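Inorganic pyrophosphatase (Neisseria gonorrhoeae, PDB 5TEA) probably catalyses the magnesium-dependent hydrolysis of inorganic pyrophosphate to two phosphate ions in the cytoplasm, working as a homohexamer. Local coordinates at residues B[37-42]-B[50-55]; B[98-103]-B[130-135]. All blocks are in the same frame, centred on the assembly; numbering follows the deposited sequence.

Contact 1. Residues B[37-42]-B[50-55]. Unlike the reference sequence in segment 50-55: Ile54 (reference Val).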
loop_
_atom_site.group_PDB
_atom_site.type_symbol
_atom_site.label_atom_id
_atom_site.label_comp_id
_atom_site.label_asym_id
_atom_site.label_seq_id
_atom_site.Cartn_x
_atom_site.Cartn_y
_atom_site.Cartn_z
ATOM N N ASN B 37 4.095 12.208 5.045
ATOM C CA ASN B 37 4.037 13.379 5.918
ATOM C C ASN B 37 5.137 13.367 6.968
ATOM O O ASN B 37 5.015 14.031 8.008
ATOM C CB ASN B 37 2.661 13.522 6.587
ATOM C CG ASN B 37 2.344 12.377 7.542
ATOM O OD1 ASN B 37 2.750 11.242 7.318
ATOM N ND2 ASN B 37 1.601 12.679 8.615
ATOM N N HIS B 38 6.211 12.624 6.724
ATOM C CA HIS B 38 7.355 12.598 7.624
ATOM C C HIS B 38 8.396 13.579 7.106
ATOM O O HIS B 38 8.879 13.435 5.979
ATOM C CB HIS B 38 7.931 11.197 7.737
ATOM C CG HIS B 38 6.992 10.231 8.401
ATOM N ND1 HIS B 38 7.220 8.873 8.457
ATOM C CD2 HIS B 38 5.800 10.439 9.007
ATOM C CE1 HIS B 38 6.218 8.286 9.091
ATOM N NE2 HIS B 38 5.343 9.214 9.436
ATOM N N LYS B 39 8.714 14.585 7.905
ATOM C CA LYS B 39 9.738 15.544 7.485
ATOM C C LYS B 39 11.099 14.957 7.821
ATOM O O LYS B 39 11.581 15.062 8.952
ATOM C CB LYS B 39 9.556 16.899 8.149
ATOM C CG LYS B 39 10.603 17.903 7.665
ATOM C CD LYS B 39 10.531 19.174 8.497
ATOM C CE LYS B 39 11.504 20.214 7.971
ATOM N NZ LYS B 39 12.792 19.598 7.556
ATOM N N ILE B 40 11.727 14.353 6.825
ATOM C CA ILE B 40 13.015 13.701 6.977
ATOM C C ILE B 40 14.062 14.596 6.339
ATOM O O ILE B 40 13.846 15.145 5.254
ATOM C CB ILE B 40 12.993 12.294 6.350
ATOM C CG1 ILE B 40 11.955 11.440 7.082
ATOM C CG2 ILE B 40 14.371 11.628 6.428
ATOM C CD1 ILE B 40 11.608 10.153 6.360
ATOM N N GLU B 41 15.170 14.780 7.038
ATOM C CA GLU B 41 16.252 15.644 6.599
ATOM C C GLU B 41 17.568 14.904 6.757
ATOM O O GLU B 41 17.777 14.200 7.748
ATOM C CB GLU B 41 16.266 16.926 7.432
ATOM C CG GLU B 41 16.958 18.102 6.792
ATOM C CD GLU B 41 16.933 19.327 7.697
ATOM O OE1 GLU B 41 16.792 19.153 8.936
ATOM O OE2 GLU B 41 17.039 20.457 7.167
ATOM N N TRP B 42 18.452 15.056 5.779
ATOM C CA TRP B 42 19.827 14.610 5.953
ATOM C C TRP B 42 20.516 15.509 6.964
ATOM O O TRP B 42 20.589 16.727 6.776
ATOM C CB TRP B 42 20.562 14.644 4.614
ATOM C CG TRP B 42 22.034 14.419 4.697
ATOM C CD1 TRP B 42 23.023 15.353 4.526
ATOM C CD2 TRP B 42 22.696 13.176 4.941
ATOM N NE1 TRP B 42 24.256 14.764 4.657
ATOM C CE2 TRP B 42 24.084 13.427 4.908
ATOM C CE3 TRP B 42 22.250 11.875 5.190
ATOM C CZ2 TRP B 42 25.029 12.425 5.114
ATOM C CZ3 TRP B 42 23.192 10.878 5.391
ATOM C CH2 TRP B 42 24.564 11.159 5.353
ATOM N N GLN B 50 17.323 12.165 9.576
ATOM C CA GLN B 50 16.626 12.450 10.819
ATOM C C GLN B 50 15.168 12.750 10.529
ATOM O O GLN B 50 14.863 13.568 9.662
ATOM C CB GLN B 50 17.267 13.638 11.535
ATOM C CG GLN B 50 16.548 14.026 12.811
ATOM C CD GLN B 50 17.268 15.119 13.545
ATOM O OE1 GLN B 50 18.291 15.612 13.067
ATOM N NE2 GLN B 50 16.751 15.506 14.723
ATOM N N LEU B 51 14.266 12.116 11.274
ATOM C CA LEU B 51 12.872 12.548 11.257
ATOM C C LEU B 51 12.754 13.765 12.167
ATOM O O LEU B 51 12.714 13.635 13.396
ATOM C CB LEU B 51 11.932 11.438 11.712
ATOM C CG LEU B 51 10.478 11.911 11.562
ATOM C CD1 LEU B 51 9.621 10.864 10.914
ATOM C CD2 LEU B 51 9.863 12.322 12.902
ATOM N N ASP B 52 12.681 14.955 11.556
ATOM C CA ASP B 52 12.551 16.183 12.340
ATOM C C ASP B 52 11.201 16.256 13.036
ATOM O O ASP B 52 11.121 16.665 14.199
ATOM C CB ASP B 52 12.729 17.413 11.450
ATOM C CG ASP B 52 14.147 17.580 10.949
ATOM O OD1 ASP B 52 15.068 17.007 11.562
ATOM O OD2 ASP B 52 14.336 18.299 9.941
ATOM N N ARG B 53 10.126 15.905 12.329
ATOM C CA ARG B 53 8.788 16.022 12.891
ATOM C C ARG B 53 7.795 15.308 11.991
ATOM O O ARG B 53 8.098 14.978 10.844
ATOM C CB ARG B 53 8.381 17.491 13.061
ATOM C CG ARG B 53 8.290 18.253 11.756
ATOM C CD ARG B 53 7.933 19.701 12.035
ATOM N NE ARG B 53 7.634 20.431 10.809
ATOM C CZ ARG B 53 8.436 21.334 10.257
ATOM N NH1 ARG B 53 9.598 21.630 10.827
ATOM N NH2 ARG B 53 8.072 21.945 9.137
ATOM N N ILE B 54 6.605 15.041 12.548
ATOM C CA ILE B 54 5.454 14.601 11.770
ATOM C C ILE B 54 4.693 15.834 11.296
ATOM O O ILE B 54 4.317 16.690 12.108
ATOM C CB ILE B 54 4.534 13.691 12.606
ATOM C CG1 ILE B 54 5.342 12.587 13.317
ATOM C CG2 ILE B 54 3.418 13.113 11.712
ATOM C CD1 ILE B 54 5.918 11.517 12.411
ATOM N N GLU B 55 4.456 15.927 9.980
ATOM C CA GLU B 55 3.688 17.036 9.427
ATOM C C GLU B 55 2.208 16.674 9.396
ATOM O O GLU B 55 1.859 15.501 9.482
ATOM C CB GLU B 55 4.175 17.350 8.012
ATOM C CG GLU B 55 5.655 17.717 7.915
ATOM C CD GLU B 55 5.941 19.162 8.260
ATOM O OE1 GLU B 55 5.167 19.761 9.036
ATOM O OE2 GLU B 55 6.948 19.702 7.745
#

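Contact 2. Residues B[98-103]-B[130-135]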
loop_
_atom_site.group_PDB
_atom_site.type_symbol
_atom_site.label_atom_id
_atom_site.label_comp_id
_atom_site.label_asym_id
_atom_site.label_seq_id
_atom_site.Cartn_x
_atom_site.Cartn_y
_atom_site.Cartn_z
ATOM N N ARG B 98 17.870 14.886 -14.058
ATOM C CA ARG B 98 17.845 15.994 -15.006
ATOM C C ARG B 98 17.156 17.188 -14.359
ATOM O O ARG B 98 16.080 17.041 -13.771
ATOM C CB ARG B 98 17.125 15.600 -16.300
ATOM C CG ARG B 98 16.720 16.792 -17.171
ATOM C CD ARG B 98 16.016 16.359 -18.457
ATOM N NE ARG B 98 16.952 15.812 -19.434
ATOM C CZ ARG B 98 17.670 16.535 -20.291
ATOM N NH1 ARG B 98 17.573 17.859 -20.317
ATOM N NH2 ARG B 98 18.491 15.927 -21.132
ATOM N N VAL B 99 17.788 18.360 -14.462
ATOM C CA VAL B 99 17.215 19.631 -14.008
ATOM C C VAL B 99 16.198 20.100 -15.047
ATOM O O VAL B 99 16.557 20.320 -16.210
ATOM C CB VAL B 99 18.316 20.687 -13.834
ATOM C CG1 VAL B 99 17.713 22.066 -13.481
ATOM C CG2 VAL B 99 19.351 20.251 -12.817
ATOM N N ILE B 100 14.938 20.278 -14.647
ATOM C CA ILE B 100 13.928 20.759 -15.589
ATOM C C ILE B 100 13.343 22.118 -15.229
ATOM O O ILE B 100 12.594 22.678 -16.049
ATOM C CB ILE B 100 12.783 19.739 -15.817
ATOM C CG1 ILE B 100 11.914 19.575 -14.563
ATOM C CG2 ILE B 100 13.319 18.402 -16.369
ATOM C CD1 ILE B 100 10.622 18.803 -14.820
ATOM N N GLY B 101 13.670 22.690 -14.072
ATOM C CA GLY B 101 13.141 23.988 -13.702
ATOM C C GLY B 101 13.490 24.322 -12.262
ATOM O O GLY B 101 14.234 23.591 -11.599
ATOM N N VAL B 102 12.955 25.447 -11.791
ATOM C CA VAL B 102 13.145 25.855 -10.398
ATOM C C VAL B 102 11.871 26.488 -9.875
ATOM O O VAL B 102 11.216 27.271 -10.572
ATOM C CB VAL B 102 14.362 26.793 -10.223
ATOM C CG1 VAL B 102 14.294 28.023 -11.165
ATOM C CG2 VAL B 102 14.553 27.184 -8.755
ATOM N N MET B 103 11.494 26.101 -8.654
ATOM C CA MET B 103 10.430 26.773 -7.927
ATOM C C MET B 103 11.082 27.857 -7.074
ATOM O O MET B 103 11.744 27.543 -6.084
ATOM C CB MET B 103 9.655 25.772 -7.065
ATOM C CG MET B 103 8.419 26.374 -6.445
ATOM S SD MET B 103 7.563 25.193 -5.382
ATOM C CE MET B 103 8.567 25.296 -3.905
ATOM N N LYS B 130 11.334 17.033 -19.963
ATOM C CA LYS B 130 12.569 17.795 -20.028
ATOM C C LYS B 130 12.408 19.243 -19.604
ATOM O O LYS B 130 13.416 19.886 -19.287
ATOM C CB LYS B 130 13.160 17.742 -21.451
ATOM C CG LYS B 130 13.619 16.325 -21.835
ATOM C CD LYS B 130 14.298 16.235 -23.197
ATOM C CE LYS B 130 14.765 14.803 -23.464
ATOM N NZ LYS B 130 15.292 14.617 -24.857
ATOM N N THR B 131 11.186 19.775 -19.597
ATOM C CA THR B 131 10.887 21.135 -19.162
ATOM C C THR B 131 9.678 21.097 -18.245
ATOM O O THR B 131 8.947 20.111 -18.207
ATOM C CB THR B 131 10.575 22.059 -20.347
ATOM O OG1 THR B 131 9.351 21.628 -20.956
ATOM C CG2 THR B 131 11.691 22.033 -21.367
ATOM N N LEU B 132 9.430 22.202 -17.537
ATOM C CA LEU B 132 8.245 22.264 -16.683
ATOM C C LEU B 132 6.964 22.153 -17.503
ATOM O O LEU B 132 5.983 21.551 -17.054
ATOM C CB LEU B 132 8.236 23.566 -15.876
ATOM C CG LEU B 132 9.243 23.710 -14.727
ATOM C CD1 LEU B 132 9.072 25.052 -14.059
ATOM C CD2 LEU B 132 9.082 22.610 -13.717
ATOM N N SER B 133 6.948 22.751 -18.697
ATOM C CA SER B 133 5.762 22.715 -19.549
ATOM C C SER B 133 5.432 21.304 -20.025
ATOM O O SER B 133 4.316 21.074 -20.511
ATOM C CB SER B 133 5.966 23.629 -20.756
ATOM O OG SER B 133 6.810 22.975 -21.690
ATOM N N ASP B 134 6.383 20.363 -19.929
ATOM C CA ASP B 134 6.082 18.974 -20.282
ATOM C C ASP B 134 5.206 18.306 -19.229
ATOM O O ASP B 134 4.491 17.350 -19.543
ATOM C CB ASP B 134 7.364 18.160 -20.446
ATOM C CG ASP B 134 8.172 18.578 -21.657
ATOM O OD1 ASP B 134 7.596 19.230 -22.567
ATOM O OD2 ASP B 134 9.369 18.246 -21.675
ATOM N N LEU B 135 5.273 18.772 -17.987
ATOM C CA LEU B 135 4.437 18.220 -16.921
ATOM C C LEU B 135 2.996 18.694 -17.085
ATOM O O LEU B 135 2.749 19.754 -17.658
ATOM C CB LEU B 135 4.963 18.674 -15.554
ATOM C CG LEU B 135 6.378 18.279 -15.158
ATOM C CD1 LEU B 135 6.760 18.913 -13.823
ATOM C CD2 LEU B 135 6.469 16.770 -15.085
HETATM O O HOH W 1 11.424 24.445 -17.494
#

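Contact 1. Residues B[37-42]-B[50-55]
Lys39 and Glu41 face Asp52 and Arg53 across an antiparallel beta hairpin, strands 38-43 and 48-54, with two of the predicted substrate-binding residues, Lys39 and Arg53, in the paired segments. Glu41 and Gln50 exchange backbone bonds in a hydrogen-bonded pair. Farther along, Asp52 is an extra residue in its strand: its N donates to Lys39 O (2.8 Å), while Lys39 N donates to Arg53 O. At the open end Asn37 ND2 reaches Glu55 O at 3.0 Å, tilted from both amide and carbonyl planes, and Glu55 N returns a bond to Asn37 O.

The face bearing Lys39 and Arg53 is polar. Lys39 CG lies anti to the backbone N (chi1 -178°), and the chain runs straight until CD sits 3.4 Å above the plane of the Arg53 guanidinium, over its centre. The bend at chi4 (-40°) then brings NZ 3.1 Å from Asp52 OD2, a salt bridge on the anti lone pair. Glu41 OE1 stands 2.8 Å from that same OD2, the two carboxylate planes nearly perpendicular. Arg53 NE donates in its own plane to Glu55 OE1 (3.1 Å), which it meets from above the carboxylate. The face bearing His38, Ile40, Leu51 and Ile54 is largely apolar: Leu51 CD1 and Ile54 CD1 both come within 3.6 Å of His38, at CB and CD2 respectively. Pro88 and Leu89 of a second subunit pack on that side.

Glu55 thus holds the Arg53 guanidinium by a straight bond from NE and a weak one from NH2, which limits its rotation, and Asp52 takes the end of Lys39. Both cations are held together on one face, consistent with a phosphate-binding surface.

Contact 2. Residues B[98-103]-B[130-135]
Ile100 carries this contact, meeting Lys130, Leu132 and Leu135 of the loop that precedes helix 137-149. Its CG2, anti to the carbonyl carbon, lies 3.3 Å from Lys130 O; CD1 reaches Leu135 CD1 at 4.0 Å. Leu132 CG rests over the backbone at Gly101 CA, also 4.0 Å away. At the solvent-facing margin, Lys130 CG lies over one face of the Arg98 guanidinium, offset toward its rim.

Polar contact between the segments runs through a water, which donates to Ile100 O (2.6 Å) and accepts from Leu132 N (3.0 Å). On the strand side, Ile100 and Gly101 form a classic beta bulge opposite Val116. Within the loop, Asp134 OD2 ties down two amides, taking Lys130 N at 2.9 Å on its anti lone pair and Thr131 N at 3.2 Å from above the carboxylate plane, and a 3-10 turn at 132-134 completes the loop. Beyond, Ile140 of helix 137-149 packs on both Leu132 and Leu135, and Trp164 of strand 159-165 touches Leu132.

The loop is therefore braced by its own bonds and meets the strand by apolar packing and one shared water, joining the central sheet to the start of helix 137-149.

The two contacts share no strand or helix and lie on opposite sides of the chain's centre, their own centres 26 Å apart. Both are partly buried, but for different reasons. Contact 1 is a hairpin outside the seven-stranded sheet of its own chain; its sheet runs on into a second subunit that also packs on its apolar face, and its charged face turns to the predicted substrate site. Contact 2 involves no other chain of the assembly and sits away from any annotated site, against strand 94-107 of the main sheet. Accordingly, 37-42 and 50-55 are joined by backbone bonds and ionic groups, whereas 98-103 and 130-135 meet mainly through aliphatic side chains, with one shared water between them and many of the loop's polar bonds made within itself or to the following helix.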